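Local coordinates for protein transcriptional repressor of the blcABC operon (Agrobacterium tumefaciens, PDB 3MQ0) that represses transcription of the blcABC operon, probably by binding DNA through an IclR-type helix-turn-helix domain, and is regulated via oligomerization, at residues B[151-156]-B[182-187]; B[163-168]-B[175-180]. All blocks are in the same frame, centred on the assembly; numbering follows the deposited sequence.

Interaction 1: B[151-156]-B[182-187]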
ATOM      1  N   MET B 151      26.899   2.025 -14.023  1.00 23.27           N
ATOM      2  CA  MET B 151      27.439   3.237 -14.638  1.00 19.67           C
ATOM      3  C   MET B 151      26.556   4.456 -14.339  1.00 18.31           C
ATOM      4  O   MET B 151      25.355   4.303 -14.131  1.00 19.47           O
ATOM      5  CB  MET B 151      27.541   2.994 -16.142  1.00 29.46           C
ATOM      6  CG  MET B 151      27.576   4.205 -17.018  1.00 38.48           C
ATOM      7  SD  MET B 151      27.845   3.633 -18.698  1.00 37.02           S
ATOM      8  CE  MET B 151      26.873   4.820 -19.607  1.00 46.18           C
ATOM      9  N   ARG B 152      27.172   5.644 -14.257  1.00 17.70           N
ATOM     10  CA  ARG B 152      26.452   6.911 -14.029  1.00 20.61           C
ATOM     11  C   ARG B 152      26.672   7.907 -15.150  1.00 20.35           C
ATOM     12  O   ARG B 152      27.772   8.009 -15.684  1.00 22.24           O
ATOM     13  CB  ARG B 152      26.921   7.578 -12.732  1.00 19.06           C
ATOM     14  CG  ARG B 152      26.833   6.672 -11.528  1.00 28.56           C
ATOM     15  CD  ARG B 152      27.193   7.343 -10.213  1.00 30.67           C
ATOM     16  NE  ARG B 152      26.784   6.444  -9.138  1.00 33.15           N
ATOM     17  CZ  ARG B 152      25.806   6.684  -8.276  1.00 28.68           C
ATOM     18  NH1 ARG B 152      25.150   7.834  -8.307  1.00 28.39           N
ATOM     19  NH2 ARG B 152      25.510   5.779  -7.354  1.00 36.37           N
ATOM     20  N   LEU B 153      25.625   8.659 -15.485  1.00 17.66           N
ATOM     21  CA  LEU B 153      25.717   9.765 -16.434  1.00 20.00           C
ATOM     22  C   LEU B 153      24.897  10.953 -15.917  1.00 18.96           C
ATOM     23  O   LEU B 153      23.982  10.769 -15.119  1.00 18.23           O
ATOM     24  CB  LEU B 153      25.184   9.337 -17.805  1.00 18.21           C
ATOM     25  CG  LEU B 153      26.126   8.431 -18.602  1.00 16.30           C
ATOM     26  CD1 LEU B 153      25.468   8.030 -19.928  1.00 19.45           C
ATOM     27  CD2 LEU B 153      27.433   9.134 -18.853  1.00 18.60           C
ATOM     28  N   PRO B 154      25.210  12.178 -16.380  1.00 20.01           N
ATOM     29  CA  PRO B 154      24.408  13.352 -15.990  1.00 18.62           C
ATOM     30  C   PRO B 154      22.975  13.249 -16.477  1.00 19.40           C
ATOM     31  O   PRO B 154      22.733  13.072 -17.673  1.00 21.08           O
ATOM     32  CB  PRO B 154      25.111  14.518 -16.696  1.00 23.26           C
ATOM     33  CG  PRO B 154      26.510  14.026 -16.961  1.00 23.33           C
ATOM     34  CD  PRO B 154      26.370  12.547 -17.210  1.00 23.46           C
ATOM     35  N   ALA B 155      22.032  13.362 -15.554  1.00 15.80           N
ATOM     36  CA  ALA B 155      20.614  13.294 -15.890  1.00 17.24           C
ATOM     37  C   ALA B 155      20.179  14.280 -16.980  1.00 21.01           C
ATOM     38  O   ALA B 155      19.312  13.956 -17.788  1.00 18.01           O
ATOM     39  CB  ALA B 155      19.766  13.487 -14.642  1.00 22.32           C
ATOM     40  N   PRO B 156      20.758  15.494 -17.006  1.00 14.87           N
ATOM     41  CA  PRO B 156      20.230  16.434 -18.010  1.00 12.48           C
ATOM     42  C   PRO B 156      20.521  16.032 -19.451  1.00 18.25           C
ATOM     43  O   PRO B 156      19.825  16.515 -20.340  1.00 19.84           O
ATOM     44  CB  PRO B 156      20.967  17.740 -17.691  1.00 15.84           C
ATOM     45  CG  PRO B 156      21.243  17.644 -16.233  1.00 17.93           C
ATOM     46  CD  PRO B 156      21.593  16.185 -16.004  1.00 14.82           C
ATOM     47  N   GLN B 182      29.066  20.074 -16.947  1.00 23.24           N
ATOM     48  CA  GLN B 182      29.792  20.405 -18.168  1.00 25.37           C
ATOM     49  C   GLN B 182      29.372  19.490 -19.318  1.00 22.99           C
ATOM     50  O   GLN B 182      29.080  18.317 -19.098  1.00 27.39           O
ATOM     51  CB  GLN B 182      31.304  20.279 -17.936  1.00 35.10           C
ATOM     52  CG  GLN B 182      31.883  21.279 -16.939  1.00 43.72           C
ATOM     53  CD  GLN B 182      31.873  22.711 -17.459  1.00 49.41           C
ATOM     54  OE1 GLN B 182      32.410  23.004 -18.530  1.00 56.97           O
ATOM     55  NE2 GLN B 182      31.252  23.609 -16.702  1.00 44.47           N
ATOM     56  N   PRO B 183      29.360  20.015 -20.556  1.00 32.38           N
ATOM     57  CA  PRO B 183      28.887  19.235 -21.712  1.00 30.56           C
ATOM     58  C   PRO B 183      29.740  18.004 -22.027  1.00 33.27           C
ATOM     59  O   PRO B 183      30.954  18.023 -21.823  1.00 34.35           O
ATOM     60  CB  PRO B 183      28.965  20.240 -22.868  1.00 36.12           C
ATOM     61  CG  PRO B 183      29.964  21.257 -22.422  1.00 40.32           C
ATOM     62  CD  PRO B 183      29.779  21.373 -20.939  1.00 37.60           C
ATOM     63  N   LEU B 184      29.102  16.941 -22.514  1.00 27.00           N
ATOM     64  CA  LEU B 184      29.829  15.765 -22.988  1.00 24.81           C
ATOM     65  C   LEU B 184      30.140  15.888 -24.479  1.00 31.20           C
ATOM     66  O   LEU B 184      31.166  15.395 -24.950  1.00 32.68           O
ATOM     67  CB  LEU B 184      29.054  14.474 -22.707  1.00 25.20           C
ATOM     68  CG  LEU B 184      28.868  14.107 -21.231  1.00 30.62           C
ATOM     69  CD1 LEU B 184      28.338  12.685 -21.073  1.00 34.97           C
ATOM     70  CD2 LEU B 184      30.178  14.267 -20.461  1.00 38.86           C
ATOM     71  N   THR B 185      29.246  16.538 -25.219  1.00 27.78           N
ATOM     72  CA  THR B 185      29.422  16.738 -26.657  1.00 29.57           C
ATOM     73  C   THR B 185      29.035  18.169 -26.990  1.00 26.49           C
ATOM     74  O   THR B 185      28.609  18.907 -26.113  1.00 25.38           O
ATOM     75  CB  THR B 185      28.531  15.776 -27.498  1.00 23.58           C
ATOM     76  OG1 THR B 185      27.165  16.207 -27.430  1.00 24.63           O
ATOM     77  CG2 THR B 185      28.625  14.346 -26.986  1.00 21.89           C
ATOM     78  N   SER B 186      29.174  18.556 -28.254  1.00 28.56           N
ATOM     79  CA  SER B 186      28.768  19.884 -28.694  1.00 25.74           C
ATOM     80  C   SER B 186      27.250  20.039 -28.733  1.00 29.06           C
ATOM     81  O   SER B 186      26.739  21.134 -28.971  1.00 30.10           O
ATOM     82  CB  SER B 186      29.351  20.195 -30.070  1.00 38.17           C
ATOM     83  OG  SER B 186      28.823  19.332 -31.062  1.00 45.01           O
ATOM     84  N   ARG B 187      26.524  18.947 -28.495  1.00 27.09           N
ATOM     85  CA  ARG B 187      25.060  19.004 -28.501  1.00 23.56           C
ATOM     86  C   ARG B 187      24.470  18.932 -27.104  1.00 24.97           C
ATOM     87  O   ARG B 187      23.264  19.118 -26.926  1.00 22.57           O
ATOM     88  CB  ARG B 187      24.475  17.861 -29.330  1.00 17.22           C
ATOM     89  CG  ARG B 187      25.183  17.628 -30.639  1.00 29.71           C
ATOM     90  CD  ARG B 187      24.405  18.208 -31.778  1.00 44.04           C
ATOM     91  NE  ARG B 187      23.049  17.682 -31.832  1.00 53.80           N
ATOM     92  CZ  ARG B 187      22.214  17.912 -32.838  1.00 63.93           C
ATOM     93  NH1 ARG B 187      22.614  18.647 -33.868  1.00 71.95           N
ATOM     94  NH2 ARG B 187      20.988  17.406 -32.821  1.00 59.90           N
TER

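Interaction 2: B[163-168]-B[175-180]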
ATOM      1  N   ILE B 163      13.416  12.542 -19.019  1.00 11.71           N
ATOM      2  CA  ILE B 163      12.064  12.152 -18.642  1.00 16.53           C
ATOM      3  C   ILE B 163      11.903  12.152 -17.111  1.00 11.67           C
ATOM      4  O   ILE B 163      10.890  12.630 -16.606  1.00 18.72           O
ATOM      5  CB  ILE B 163      11.579  10.822 -19.312  1.00 25.12           C
ATOM      6  CG1 ILE B 163      10.054  10.674 -19.194  1.00 30.05           C
ATOM      7  CG2 ILE B 163      12.235   9.631 -18.688  1.00 23.00           C
ATOM      8  CD1 ILE B 163       9.263  11.344 -20.270  1.00 26.49           C
ATOM      9  N   LEU B 164      12.892  11.651 -16.385  1.00 13.93           N
ATOM     10  CA  LEU B 164      12.813  11.651 -14.923  1.00 12.09           C
ATOM     11  C   LEU B 164      12.866  13.071 -14.343  1.00 20.48           C
ATOM     12  O   LEU B 164      12.163  13.380 -13.381  1.00 20.99           O
ATOM     13  CB  LEU B 164      13.879  10.741 -14.297  1.00 11.17           C
ATOM     14  CG  LEU B 164      13.747   9.265 -14.719  1.00 19.81           C
ATOM     15  CD1 LEU B 164      14.931   8.446 -14.251  1.00 23.37           C
ATOM     16  CD2 LEU B 164      12.431   8.681 -14.184  1.00 25.79           C
ATOM     17  N   LEU B 165      13.670  13.943 -14.939  1.00 14.14           N
ATOM     18  CA  LEU B 165      13.738  15.338 -14.489  1.00 12.76           C
ATOM     19  C   LEU B 165      12.462  16.113 -14.839  1.00 15.18           C
ATOM     20  O   LEU B 165      12.156  17.137 -14.223  1.00 15.95           O
ATOM     21  CB  LEU B 165      14.951  16.046 -15.117  1.00 15.38           C
ATOM     22  CG  LEU B 165      16.324  15.645 -14.574  1.00 14.64           C
ATOM     23  CD1 LEU B 165      17.432  16.346 -15.354  1.00 15.55           C
ATOM     24  CD2 LEU B 165      16.453  15.959 -13.070  1.00 18.32           C
ATOM     25  N   SER B 166      11.711  15.637 -15.828  1.00 17.85           N
ATOM     26  CA  SER B 166      10.528  16.374 -16.254  1.00 19.62           C
ATOM     27  C   SER B 166       9.427  16.336 -15.189  1.00 18.91           C
ATOM     28  O   SER B 166       8.483  17.106 -15.259  1.00 19.66           O
ATOM     29  CB  SER B 166      10.010  15.884 -17.619  1.00 16.43           C
ATOM     30  OG  SER B 166       9.340  14.648 -17.505  1.00 21.32           O
ATOM     31  N   ASP B 167       9.543  15.495 -14.197  1.00 17.16           N
ATOM     32  CA  ASP B 167       8.570  15.536 -13.152  1.00 25.69           C
ATOM     33  C   ASP B 167       8.912  16.476 -12.027  1.00 26.50           C
ATOM     34  O   ASP B 167       8.162  16.594 -11.141  1.00 33.43           O
ATOM     35  CB  ASP B 167       8.279  14.172 -12.606  1.00 38.44           C
ATOM     36  CG  ASP B 167       9.476  13.337 -12.538  1.00 54.79           C
ATOM     37  OD1 ASP B 167       9.627  12.479 -13.398  1.00 57.74           O
ATOM     38  OD2 ASP B 167      10.296  13.542 -11.653  1.00 57.59           O
ATOM     39  N   LEU B 168      10.071  17.094 -12.077  1.00 20.99           N
ATOM     40  CA  LEU B 168      10.482  18.080 -11.076  1.00 17.79           C
ATOM     41  C   LEU B 168       9.996  19.486 -11.419  1.00 26.23           C
ATOM     42  O   LEU B 168       9.911  19.854 -12.594  1.00 24.82           O
ATOM     43  CB  LEU B 168      12.003  18.093 -10.949  1.00 17.21           C
ATOM     44  CG  LEU B 168      12.610  16.928 -10.166  1.00 22.78           C
ATOM     45  CD1 LEU B 168      12.124  15.591 -10.685  1.00 38.94           C
ATOM     46  CD2 LEU B 168      14.126  17.006 -10.204  1.00 29.35           C
ATOM     47  N   MET B 175      17.569  23.653  -7.285  1.00 18.69           N
ATOM     48  CA  MET B 175      18.321  23.078  -6.173  1.00 28.24           C
ATOM     49  C   MET B 175      19.332  22.044  -6.659  1.00 26.44           C
ATOM     50  O   MET B 175      20.433  21.931  -6.121  1.00 27.34           O
ATOM     51  CB  MET B 175      17.375  22.434  -5.167  1.00 30.49           C
ATOM     52  CG  MET B 175      16.455  23.425  -4.509  1.00 40.33           C
ATOM     53  SD  MET B 175      16.525  23.253  -2.727  1.00 62.76           S
ATOM     54  CE  MET B 175      16.173  24.934  -2.233  1.00 86.83           C
ATOM     55  N   LEU B 176      18.951  21.286  -7.675  1.00 20.52           N
ATOM     56  CA  LEU B 176      19.820  20.243  -8.201  1.00 27.16           C
ATOM     57  C   LEU B 176      20.959  20.799  -9.028  1.00 29.47           C
ATOM     58  O   LEU B 176      22.054  20.245  -9.017  1.00 27.79           O
ATOM     59  CB  LEU B 176      19.025  19.292  -9.091  1.00 28.34           C
ATOM     60  CG  LEU B 176      18.449  18.053  -8.440  1.00 32.58           C
ATOM     61  CD1 LEU B 176      17.577  17.322  -9.454  1.00 27.73           C
ATOM     62  CD2 LEU B 176      19.588  17.177  -7.943  1.00 31.72           C
ATOM     63  N   PHE B 177      20.693  21.878  -9.761  1.00 20.85           N
ATOM     64  CA  PHE B 177      21.604  22.312 -10.812  1.00 19.85           C
ATOM     65  C   PHE B 177      22.095  23.750 -10.692  1.00 26.79           C
ATOM     66  O   PHE B 177      22.244  24.431 -11.701  1.00 39.33           O
ATOM     67  CB  PHE B 177      20.954  22.099 -12.178  1.00 19.09           C
ATOM     68  CG  PHE B 177      20.650  20.658 -12.469  1.00 19.88           C
ATOM     69  CD1 PHE B 177      21.662  19.711 -12.446  1.00 20.32           C
ATOM     70  CD2 PHE B 177      19.365  20.252 -12.775  1.00 19.37           C
ATOM     71  CE1 PHE B 177      21.391  18.374 -12.710  1.00 21.96           C
ATOM     72  CE2 PHE B 177      19.087  18.924 -13.050  1.00 16.47           C
ATOM     73  CZ  PHE B 177      20.094  17.984 -13.006  1.00 16.69           C
ATOM     74  N   SER B 178      22.351  24.199  -9.467  1.00 25.43           N
ATOM     75  CA  SER B 178      22.974  25.498  -9.243  1.00 34.67           C
ATOM     76  C   SER B 178      24.275  25.549 -10.045  1.00 39.23           C
ATOM     77  O   SER B 178      24.575  26.541 -10.710  1.00 39.06           O
ATOM     78  CB  SER B 178      23.245  25.715  -7.753  1.00 39.28           C
ATOM     79  OG  SER B 178      24.032  24.662  -7.219  1.00 42.97           O
ATOM     80  N   GLN B 179      25.035  24.461  -9.982  1.00 35.17           N
ATOM     81  CA  GLN B 179      26.136  24.233 -10.903  1.00 36.51           C
ATOM     82  C   GLN B 179      25.666  23.251 -11.966  1.00 33.49           C
ATOM     83  O   GLN B 179      25.362  22.098 -11.674  1.00 33.38           O
ATOM     84  CB  GLN B 179      27.336  23.648 -10.169  1.00 47.42           C
ATOM     85  CG  GLN B 179      27.852  24.514  -9.033  1.00 60.77           C
ATOM     86  CD  GLN B 179      28.954  23.832  -8.249  1.00 71.54           C
ATOM     87  OE1 GLN B 179      28.760  22.747  -7.696  1.00 72.61           O
ATOM     88  NE2 GLN B 179      30.126  24.461  -8.207  1.00 74.69           N
ATOM     89  N   PHE B 180      25.597  23.716 -13.202  1.00 28.90           N
ATOM     90  CA  PHE B 180      25.165  22.870 -14.293  1.00 28.38           C
ATOM     91  C   PHE B 180      26.316  21.972 -14.788  1.00 29.75           C
ATOM     92  O   PHE B 180      27.441  22.436 -14.921  1.00 29.52           O
ATOM     93  CB  PHE B 180      24.621  23.746 -15.416  1.00 28.86           C
ATOM     94  CG  PHE B 180      23.653  23.039 -16.285  1.00 23.56           C
ATOM     95  CD1 PHE B 180      22.333  22.886 -15.888  1.00 22.70           C
ATOM     96  CD2 PHE B 180      24.061  22.489 -17.487  1.00 25.15           C
ATOM     97  CE1 PHE B 180      21.431  22.203 -16.679  1.00 16.28           C
ATOM     98  CE2 PHE B 180      23.166  21.809 -18.284  1.00 25.35           C
ATOM     99  CZ  PHE B 180      21.852  21.666 -17.885  1.00 25.52           C
TER

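Interaction 1: B[151-156]-B[182-187]
L184 carries its CG opposite its own carbonyl carbon (chi1 -66°) and CD1 extended beyond it (chi2 -169°), which sends that methyl toward L153 and P154. L153 has the same kind of rotamer (chi1 -75°), and its CD2 reaches the methyl although L153 does not leave its backbone in that direction. The contact joins edge strand 152-154 of the six-stranded antiparallel sheet in the GAF-type C-terminal domain to the loop between helices 170-176 and 192-205. L184 CD1 lies 4.3 Å from L153 CD2, and P154 CD approaches the same methyl just as loosely. Leucine suits the place because its side chain is long enough to carry CD1 across to both partners, while the rigid proline ring presents carbon to it. The strand is held separately by backbone bonds of M151 and L153 to strand 130-137. On the loop side polar residues fix the chain: T185 OG1 bonds to the carbonyl of G212 and R187 forms a salt bridge with D211. L184 also packs on the apolar I214. The threonine hydroxyl closes an ST turn, accepting from R187 N at 3.0 Å.

Interaction 2: B[163-168]-B[175-180]
Two short helices, 159-165 and 170-176, follow each other in the GAF-type C-terminal domain of this IclR-family repressor, and their last turns pack together through leucine and phenylalanine side chains. From the first helix comes L165, with L168 just beyond in a type I turn whose closing bond runs from L168 N to L165 O (3.0 Å). Three residues apart, both leucines aim their side chains at the second helix. L176, in the last turn of that helix, and F177, the first residue to leave helical geometry, receive them.

L176 CD1 is shared: it lies 3.5 Å from L168 CD2 and 4.0 Å from L165 CD2. The side chains of L168 and L176 meet at about a right angle, so the contact is between methyls rather than along two chains. L165 and F177 approach from opposite directions. L165 CD1 comes obliquely to the CE2 and CZ end of the ring, 3.8 Å from CE2. F177 has CG beside its backbone N and opposite its carbonyl carbon (chi1 -62°), which brings the ring under L176, whose CB sits over the ring centre, 3.8 Å above the plane. Leucine fits at 165 because its fork reaches F177 with both methyls and L176 with CD2, while L176 meets both leucines through CD1 alone; phenylalanine supplies a broad apolar surface. S166 OG donates to I163 O (2.7 Å), which gives this buried hydroxyl a backbone partner three residues earlier.

Around this pair, L165 also packs on L199 of helix 192-205, L165 and L176 both touch R126 of strand 120-127, and F177 meets P156 after strand 152-154.

Interaction 2 is nested within the stretch of chain that interaction 1 spans, and their centres are about 13 Å apart. Interaction 1 is a sparse surface touch between an edge strand and a loop, burying 85 Å² with no buried residue among those in contact. Interaction 2 joins two helix ends, buries 131 Å², and includes the buried L165 and F177. Both are apolar, but the former relies on methyl and proline carbons, whereas the latter adds an aromatic ring. They meet where strand 152-154 gives way to helix 159-165: P156 CG lies 3.4 Å from F177 CZ, and A155 CB lies 3.8 Å from L165 CD1, joining the residues after the strand to the end of helix 159-165 and to the residue that follows helix 170-176.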